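Local coordinates for protein hydroquinone dioxygenase large subunit (Pseudomonas sp., PDB 4ZXA) that forms the large subunit of a two-subunit, Fe2+-dependent hydroquinone 1,2-dioxygenase, which probably cleaves the aromatic ring of hydroquinone using molecular oxygen, at residues V272-K278 with A299-G305; N258-E262 with L323-Y327; D17-S21 with R30-L34. All blocks are in the same frame, centred on the assembly; numbering follows the deposited sequence.

In the fold
From the N terminus, contact 3 comes first: a loop of eight residues separates D17-S21 from R30-L34, and closing it forms a hairpin at the edge of an antiparallel sheet. Contact 2 opens later, at N258-E262, and closes only at L323-Y327, on helix 323-329. Nested inside this loop is contact 1, where V272-K278 and A299-G305 pair as neighbouring strands. Contacts 1 and 2 touch: I301 O lies 3.0 Å from N258 N, and H303 of contact 1 binds the same cadmium ion as N258 and E262 of contact 2, tying barrel strands, metal loop and C-terminal helix together. Contact 3 stands apart, its nearest atoms about 20 Å from contact 2 and about 21 Å from contact 1.

Contact 1. Residues V272-K278 with A299-G305; sequences VWDVGDK and ADIRHQG. With CD (cadmium ion), chain I.
The indole of W273 (chi1 m, chi2 90°) lies over G305, whose CA is 3.7 Å from the six-membered ring centroid in a CH-pi contact; glycine suits the site, since a CB there would crowd W273 CZ2. The same ring meets the H303 imidazole obliquely, centroids 4.9 Å apart. Extended strands 272-277 and 301-305 run antiparallel, their axes 4.6 Å apart at 156°. D274 and Q304 are a hydrogen-bonded pair (D274 N to Q304 O 3.1 Å, Q304 N to D274 O 3.3 Å), as are G276 and R302 (G276 N to R302 O and R302 N to G276 O, each 2.9 Å). These are adjacent strands of the cupin fold, which carries its metal inside the barrel: H303 (chi1 p), on the same face as W273 and V275, sets NE2 2.2 Å from the cadmium ion, joining H256, N258 and E262. The long K278 side chain lets NZ donate to A299 O (3.1 Å) and to N258 O.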
# COMPACT_ATOMS: atom_id res chain seq x y z
N VAL E 272 7.16 1.30 -15.36
CA VAL E 272 6.96 -0.15 -15.33
C VAL E 272 5.48 -0.54 -15.12
O VAL E 272 4.82 -0.07 -14.18
CB VAL E 272 7.82 -0.83 -14.26
CG1 VAL E 272 7.48 -2.33 -14.17
CG2 VAL E 272 9.28 -0.62 -14.57
N TRP E 273 4.99 -1.41 -15.99
CA TRP E 273 3.62 -1.88 -15.89
C TRP E 273 3.49 -3.35 -15.47
O TRP E 273 4.04 -4.23 -16.12
CB TRP E 273 2.88 -1.64 -17.21
CG TRP E 273 2.68 -0.19 -17.51
CD1 TRP E 273 3.53 0.61 -18.21
CD2 TRP E 273 1.58 0.63 -17.11
NE1 TRP E 273 3.01 1.88 -18.29
CE2 TRP E 273 1.82 1.92 -17.62
CE3 TRP E 273 0.40 0.40 -16.39
CZ2 TRP E 273 0.93 2.98 -17.42
CZ3 TRP E 273 -0.48 1.46 -16.19
CH2 TRP E 273 -0.21 2.73 -16.70
N ASP E 274 2.79 -3.59 -14.36
CA ASP E 274 2.35 -4.93 -14.00
C ASP E 274 1.12 -5.24 -14.83
O ASP E 274 0.14 -4.50 -14.77
CB ASP E 274 1.93 -4.99 -12.53
CG ASP E 274 2.93 -5.72 -11.66
OD1 ASP E 274 4.14 -5.74 -12.00
OD2 ASP E 274 2.51 -6.28 -10.63
N VAL E 275 1.15 -6.32 -15.59
CA VAL E 275 -0.01 -6.65 -16.41
C VAL E 275 -0.55 -8.01 -16.07
O VAL E 275 0.17 -9.01 -16.13
CB VAL E 275 0.31 -6.58 -17.90
CG1 VAL E 275 -0.92 -6.96 -18.72
CG2 VAL E 275 0.82 -5.18 -18.25
N GLY E 276 -1.83 -8.05 -15.71
CA GLY E 276 -2.46 -9.30 -15.33
C GLY E 276 -3.84 -9.54 -15.91
O GLY E 276 -4.38 -8.74 -16.67
N ASP E 277 -4.40 -10.68 -15.52
CA ASP E 277 -5.72 -11.11 -15.95
C ASP E 277 -6.84 -10.26 -15.33
O ASP E 277 -6.86 -10.03 -14.12
CB ASP E 277 -5.92 -12.57 -15.57
CG ASP E 277 -6.09 -13.45 -16.78
OD1 ASP E 277 -7.02 -13.18 -17.57
OD2 ASP E 277 -5.28 -14.40 -16.93
N LYS E 278 -7.73 -9.77 -16.17
CA LYS E 278 -8.82 -8.91 -15.72
C LYS E 278 -9.60 -9.61 -14.63
O LYS E 278 -9.99 -9.01 -13.64
CB LYS E 278 -9.73 -8.54 -16.89
CG LYS E 278 -10.13 -7.08 -16.93
CD LYS E 278 -10.60 -6.68 -18.31
CE LYS E 278 -11.80 -7.51 -18.77
NZ LYS E 278 -12.38 -7.03 -20.05
N ALA E 299 -7.52 -5.28 -24.34
CA ALA E 299 -8.81 -5.01 -23.73
C ALA E 299 -9.16 -6.01 -22.63
O ALA E 299 -10.17 -5.83 -21.94
CB ALA E 299 -9.88 -5.00 -24.79
N ASP E 300 -8.35 -7.05 -22.46
CA ASP E 300 -8.70 -8.14 -21.53
C ASP E 300 -7.74 -8.28 -20.35
O ASP E 300 -7.67 -9.33 -19.72
CB ASP E 300 -8.83 -9.48 -22.28
CG ASP E 300 -7.54 -9.89 -22.99
OD1 ASP E 300 -6.63 -9.04 -23.16
OD2 ASP E 300 -7.44 -11.07 -23.39
N ILE E 301 -7.00 -7.23 -20.06
CA ILE E 301 -6.08 -7.28 -18.93
C ILE E 301 -6.39 -6.15 -17.96
O ILE E 301 -7.19 -5.27 -18.24
CB ILE E 301 -4.57 -7.24 -19.39
CG1 ILE E 301 -4.28 -6.07 -20.34
CG2 ILE E 301 -4.16 -8.55 -20.07
CD1 ILE E 301 -4.17 -4.72 -19.65
N ARG E 302 -5.75 -6.21 -16.81
CA ARG E 302 -5.72 -5.08 -15.88
C ARG E 302 -4.25 -4.78 -15.61
O ARG E 302 -3.38 -5.64 -15.80
CB ARG E 302 -6.42 -5.45 -14.58
CG ARG E 302 -5.71 -6.56 -13.84
CD ARG E 302 -6.52 -7.07 -12.69
NE ARG E 302 -5.70 -7.16 -11.49
CZ ARG E 302 -6.08 -7.78 -10.37
NH1 ARG E 302 -7.27 -8.37 -10.30
NH2 ARG E 302 -5.25 -7.81 -9.32
N HIS E 303 -3.95 -3.57 -15.17
CA HIS E 303 -2.56 -3.16 -15.05
C HIS E 303 -2.40 -1.96 -14.12
O HIS E 303 -3.37 -1.31 -13.77
CB HIS E 303 -2.00 -2.85 -16.44
CG HIS E 303 -2.76 -1.80 -17.18
ND1 HIS E 303 -2.47 -1.45 -18.47
CD2 HIS E 303 -3.80 -1.02 -16.79
CE1 HIS E 303 -3.30 -0.49 -18.87
NE2 HIS E 303 -4.10 -0.21 -17.86
N GLN E 304 -1.16 -1.69 -13.72
CA GLN E 304 -0.87 -0.57 -12.83
C GLN E 304 0.56 -0.17 -13.15
O GLN E 304 1.39 -1.03 -13.46
CB GLN E 304 -1.01 -1.00 -11.36
CG GLN E 304 -0.92 0.15 -10.35
CD GLN E 304 -1.31 -0.25 -8.93
OE1 GLN E 304 -1.12 -1.40 -8.51
NE2 GLN E 304 -1.85 0.69 -8.17
N GLY E 305 0.86 1.12 -13.10
CA GLY E 305 2.18 1.60 -13.49
C GLY E 305 3.04 2.10 -12.34
O GLY E 305 2.53 2.51 -11.29
CD CD I . -5.88 0.86 -18.63
O HOH W 1 1.08 -3.78 -9.45
O HOH W 2 -9.23 -9.39 -11.35

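Contact 2. Residues N258-E262 with L323-Y327; sequences NDRVE and LPHLY. With CD (cadmium ion), chain I; H8N (4-hydroxybenzonitrile), chain J.
N258 opens the segment as a metal ligand, its OD1 2.3 Å from the cadmium ion, while ND2 makes a weak hydrogen bond to E262 OE1 (3.0 Å) and is also bonded to P298 O. D259 (chi1 p) places OD1 3.0 Å from R260 NE in a salt bridge; its OD2 is hydrogen-bonded to Y95. R260, extended at -153/164, lays its CA over the Y327 ring, 3.9 Å from the centroid, a CH-pi contact; its guanidinium has L323 CB over one face. V261 N donates to Y327 OH at 3.0 Å, nearly straight, so the Y327 phenol (chi1 m) both packs and bonds. E262 holds the metal through OE1 (2.4 Å) and OE2 (2.5 Å), and the 4-hydroxybenzonitrile nitrogen NAA binds the same cadmium ion at 2.3 Å. Y327 N bonds L323 O (3.0 Å), one turn apart, so both side chains face the loop. This metal-bearing loop joins strands 251-257 and 262-266 of the cupin domain, and helix 323-329 packs against it through L323, P324 and Y327.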
# COMPACT_ATOMS: atom_id res chain seq x y z
N ASN E 258 -9.16 -3.02 -18.09
CA ASN E 258 -9.49 -2.46 -19.40
C ASN E 258 -10.82 -2.93 -20.01
O ASN E 258 -11.31 -4.01 -19.68
CB ASN E 258 -8.35 -2.76 -20.38
CG ASN E 258 -7.17 -1.79 -20.25
OD1 ASN E 258 -7.03 -1.09 -19.25
ND2 ASN E 258 -6.32 -1.76 -21.27
N ASP E 259 -11.41 -2.14 -20.91
CA ASP E 259 -12.52 -2.64 -21.73
C ASP E 259 -12.40 -2.23 -23.20
O ASP E 259 -13.35 -2.35 -23.98
CB ASP E 259 -13.86 -2.19 -21.17
CG ASP E 259 -14.14 -0.73 -21.44
OD1 ASP E 259 -13.19 0.03 -21.72
OD2 ASP E 259 -15.32 -0.33 -21.36
N ARG E 260 -11.23 -1.70 -23.56
CA ARG E 260 -10.87 -1.37 -24.93
C ARG E 260 -9.36 -1.47 -24.98
O ARG E 260 -8.72 -1.50 -23.94
CB ARG E 260 -11.32 0.04 -25.28
CG ARG E 260 -10.82 1.11 -24.32
CD ARG E 260 -11.69 2.37 -24.38
NE ARG E 260 -13.05 2.04 -23.95
CZ ARG E 260 -14.14 2.73 -24.28
NH1 ARG E 260 -14.05 3.82 -25.03
NH2 ARG E 260 -15.33 2.32 -23.83
N VAL E 261 -8.77 -1.53 -26.16
CA VAL E 261 -7.33 -1.50 -26.28
C VAL E 261 -6.85 -0.07 -25.99
O VAL E 261 -7.49 0.90 -26.42
CB VAL E 261 -6.88 -1.92 -27.71
CG1 VAL E 261 -5.40 -1.62 -27.92
CG2 VAL E 261 -7.17 -3.39 -27.96
N GLU E 262 -5.76 0.06 -25.24
CA GLU E 262 -5.14 1.37 -25.01
C GLU E 262 -3.76 1.40 -25.64
O GLU E 262 -3.11 0.35 -25.74
CB GLU E 262 -4.97 1.63 -23.52
CG GLU E 262 -6.26 1.79 -22.78
CD GLU E 262 -6.09 1.59 -21.29
OE1 GLU E 262 -5.07 0.99 -20.89
OE2 GLU E 262 -6.98 2.03 -20.53
N LEU E 323 -17.49 1.80 -29.12
CA LEU E 323 -16.40 0.87 -28.79
C LEU E 323 -16.84 -0.36 -27.99
O LEU E 323 -16.51 -1.48 -28.36
CB LEU E 323 -15.24 1.60 -28.09
CG LEU E 323 -14.09 2.13 -28.98
CD1 LEU E 323 -14.45 2.15 -30.45
CD2 LEU E 323 -13.64 3.51 -28.53
N PRO E 324 -17.60 -0.16 -26.90
CA PRO E 324 -18.04 -1.34 -26.15
C PRO E 324 -18.76 -2.34 -27.06
O PRO E 324 -18.49 -3.54 -26.99
CB PRO E 324 -19.00 -0.76 -25.10
CG PRO E 324 -18.52 0.64 -24.92
CD PRO E 324 -18.04 1.10 -26.27
N HIS E 325 -19.66 -1.84 -27.91
CA HIS E 325 -20.31 -2.72 -28.89
C HIS E 325 -19.30 -3.47 -29.76
O HIS E 325 -19.38 -4.69 -29.89
CB HIS E 325 -21.29 -1.95 -29.78
CG HIS E 325 -21.66 -2.69 -31.03
ND1 HIS E 325 -22.32 -3.90 -31.01
CD2 HIS E 325 -21.44 -2.40 -32.33
CE1 HIS E 325 -22.50 -4.31 -32.26
NE2 HIS E 325 -21.97 -3.42 -33.08
N LEU E 326 -18.33 -2.75 -30.32
CA LEU E 326 -17.33 -3.40 -31.18
C LEU E 326 -16.58 -4.53 -30.49
O LEU E 326 -16.34 -5.58 -31.10
CB LEU E 326 -16.35 -2.40 -31.75
CG LEU E 326 -17.01 -1.30 -32.58
CD1 LEU E 326 -15.98 -0.39 -33.18
CD2 LEU E 326 -17.84 -1.95 -33.65
N TYR E 327 -16.22 -4.34 -29.22
CA TYR E 327 -15.48 -5.37 -28.48
C TYR E 327 -16.37 -6.55 -28.10
O TYR E 327 -15.97 -7.69 -28.27
CB TYR E 327 -14.76 -4.79 -27.25
CG TYR E 327 -13.54 -3.98 -27.63
CD1 TYR E 327 -12.32 -4.60 -27.90
CD2 TYR E 327 -13.62 -2.60 -27.77
CE1 TYR E 327 -11.20 -3.86 -28.29
CE2 TYR E 327 -12.51 -1.85 -28.15
CZ TYR E 327 -11.31 -2.49 -28.40
OH TYR E 327 -10.22 -1.74 -28.77
CD CD I . -5.88 0.86 -18.63
NAA H8N J . -5.19 2.91 -17.77
CAC H8N J . -4.65 3.89 -17.53
CAI H8N J . -3.92 5.16 -17.23
CAF H8N J . -2.59 5.26 -17.64
CAD H8N J . -1.87 6.42 -17.38
CAH H8N J . -2.51 7.46 -16.72
OAB H8N J . -1.81 8.60 -16.45
CAE H8N J . -3.84 7.36 -16.31
CAG H8N J . -4.55 6.20 -16.58

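Contact 3. Residues D17-S21 with R30-L34; sequences DVQAS and RSFQL
S21 has the most surface covered here, and it is bonded three ways. Its backbone N donates to S31 O (3.1 Å), its side chain, at chi1 p, places OG to accept from S31 N (3.0 Å), and its carbonyl O receives R30 NH1 at a short 2.6 Å. A small hydroxyl suits this spot, because it can fold back close to the backbone and accept the S31 NH; the long, largely extended R30 side chain (chi1 m, chi2 and chi3 t) supplies the reach to the S21 carbonyl. Q19 comes next. Its O accepts from Q33 N at 3.0 Å and also lies 3.4 Å from F32 CA, a CA-H...O contact, while a water joins Q19 N (3.0 Å) to Q33 O (2.7 Å). Q19 OE1 comes within 3.7 Å of Q33 CG, and the amide nitrogen NE2 of Q33 is bonded to G35 O. Between these residues A20 pairs with F32 as an antiparallel non-hydrogen-bonded pair, CA atoms 4.6 Å apart. On the face they share, F32 (chi1 m, chi2 84°) brings its ring against the small A20, CB to F32 CE2 3.3 Å, and F32 CD2 meets V18 CG1 at 3.7 Å. This is a short beta hairpin with a long connecting loop. The short, weakly bonded strand 19-20 forms the edge of an antiparallel sheet and strand 32-34 lies between it and strand 37-41, while helix 122-136 covers the face bearing V18, F32 and L34.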
# COMPACT_ATOMS: atom_id res chain seq x y z
N ASP E 17 -28.83 14.73 -4.68
CA ASP E 17 -28.78 15.02 -3.24
C ASP E 17 -27.85 14.07 -2.49
O ASP E 17 -28.12 12.88 -2.38
CB ASP E 17 -30.17 14.93 -2.64
CG ASP E 17 -30.75 16.28 -2.31
OD1 ASP E 17 -30.09 17.31 -2.64
OD2 ASP E 17 -31.86 16.33 -1.72
N VAL E 18 -26.77 14.62 -1.95
CA VAL E 18 -25.81 13.84 -1.17
C VAL E 18 -26.26 13.59 0.28
O VAL E 18 -26.65 14.52 0.99
CB VAL E 18 -24.41 14.53 -1.17
CG1 VAL E 18 -23.47 13.83 -0.21
CG2 VAL E 18 -23.82 14.54 -2.58
N GLN E 19 -26.21 12.33 0.71
CA GLN E 19 -26.47 11.93 2.09
C GLN E 19 -25.22 12.02 2.94
O GLN E 19 -24.34 11.16 2.86
CB GLN E 19 -26.94 10.49 2.13
CG GLN E 19 -28.43 10.31 2.12
CD GLN E 19 -28.82 8.89 1.78
OE1 GLN E 19 -29.31 8.13 2.63
NE2 GLN E 19 -28.59 8.50 0.52
N ALA E 20 -25.13 13.06 3.76
CA ALA E 20 -23.96 13.28 4.60
C ALA E 20 -24.37 13.54 6.05
O ALA E 20 -25.41 14.14 6.31
CB ALA E 20 -23.16 14.46 4.08
N SER E 21 -23.53 13.09 6.97
CA SER E 21 -23.75 13.26 8.39
C SER E 21 -23.12 14.56 8.90
O SER E 21 -22.37 15.21 8.18
CB SER E 21 -23.13 12.10 9.15
OG SER E 21 -21.73 12.30 9.29
N ARG E 30 -17.24 13.98 8.16
CA ARG E 30 -18.59 13.48 7.92
C ARG E 30 -18.56 12.08 7.31
O ARG E 30 -17.74 11.79 6.45
CB ARG E 30 -19.30 14.40 6.92
CG ARG E 30 -19.31 15.87 7.27
CD ARG E 30 -19.98 16.66 6.16
NE ARG E 30 -20.11 18.07 6.51
CZ ARG E 30 -21.15 18.57 7.18
NH1 ARG E 30 -22.13 17.76 7.57
NH2 ARG E 30 -21.21 19.86 7.46
N SER E 31 -19.46 11.22 7.73
CA SER E 31 -19.63 9.95 7.03
C SER E 31 -20.62 10.17 5.89
O SER E 31 -21.37 11.13 5.91
CB SER E 31 -20.15 8.87 7.99
OG SER E 31 -21.38 9.27 8.57
N PHE E 32 -20.61 9.29 4.90
CA PHE E 32 -21.51 9.43 3.76
C PHE E 32 -22.25 8.13 3.47
O PHE E 32 -21.76 7.03 3.73
CB PHE E 32 -20.75 9.91 2.51
CG PHE E 32 -20.26 11.33 2.60
CD1 PHE E 32 -19.06 11.64 3.22
CD2 PHE E 32 -21.01 12.37 2.07
CE1 PHE E 32 -18.61 12.95 3.31
CE2 PHE E 32 -20.56 13.68 2.15
CZ PHE E 32 -19.36 13.98 2.77
N GLN E 33 -23.45 8.28 2.92
CA GLN E 33 -24.26 7.14 2.54
C GLN E 33 -24.48 7.20 1.04
O GLN E 33 -24.81 8.26 0.48
CB GLN E 33 -25.61 7.17 3.26
CG GLN E 33 -26.44 5.90 3.07
CD GLN E 33 -25.97 4.78 3.97
OE1 GLN E 33 -25.45 5.03 5.05
NE2 GLN E 33 -26.13 3.54 3.52
N LEU E 34 -24.31 6.06 0.38
CA LEU E 34 -24.57 5.97 -1.04
C LEU E 34 -25.23 4.63 -1.22
O LEU E 34 -24.59 3.59 -1.07
CB LEU E 34 -23.26 6.04 -1.83
CG LEU E 34 -23.34 6.01 -3.36
CD1 LEU E 34 -24.31 7.07 -3.86
CD2 LEU E 34 -21.96 6.21 -3.97
O HOH W 3 -25.08 10.33 -1.19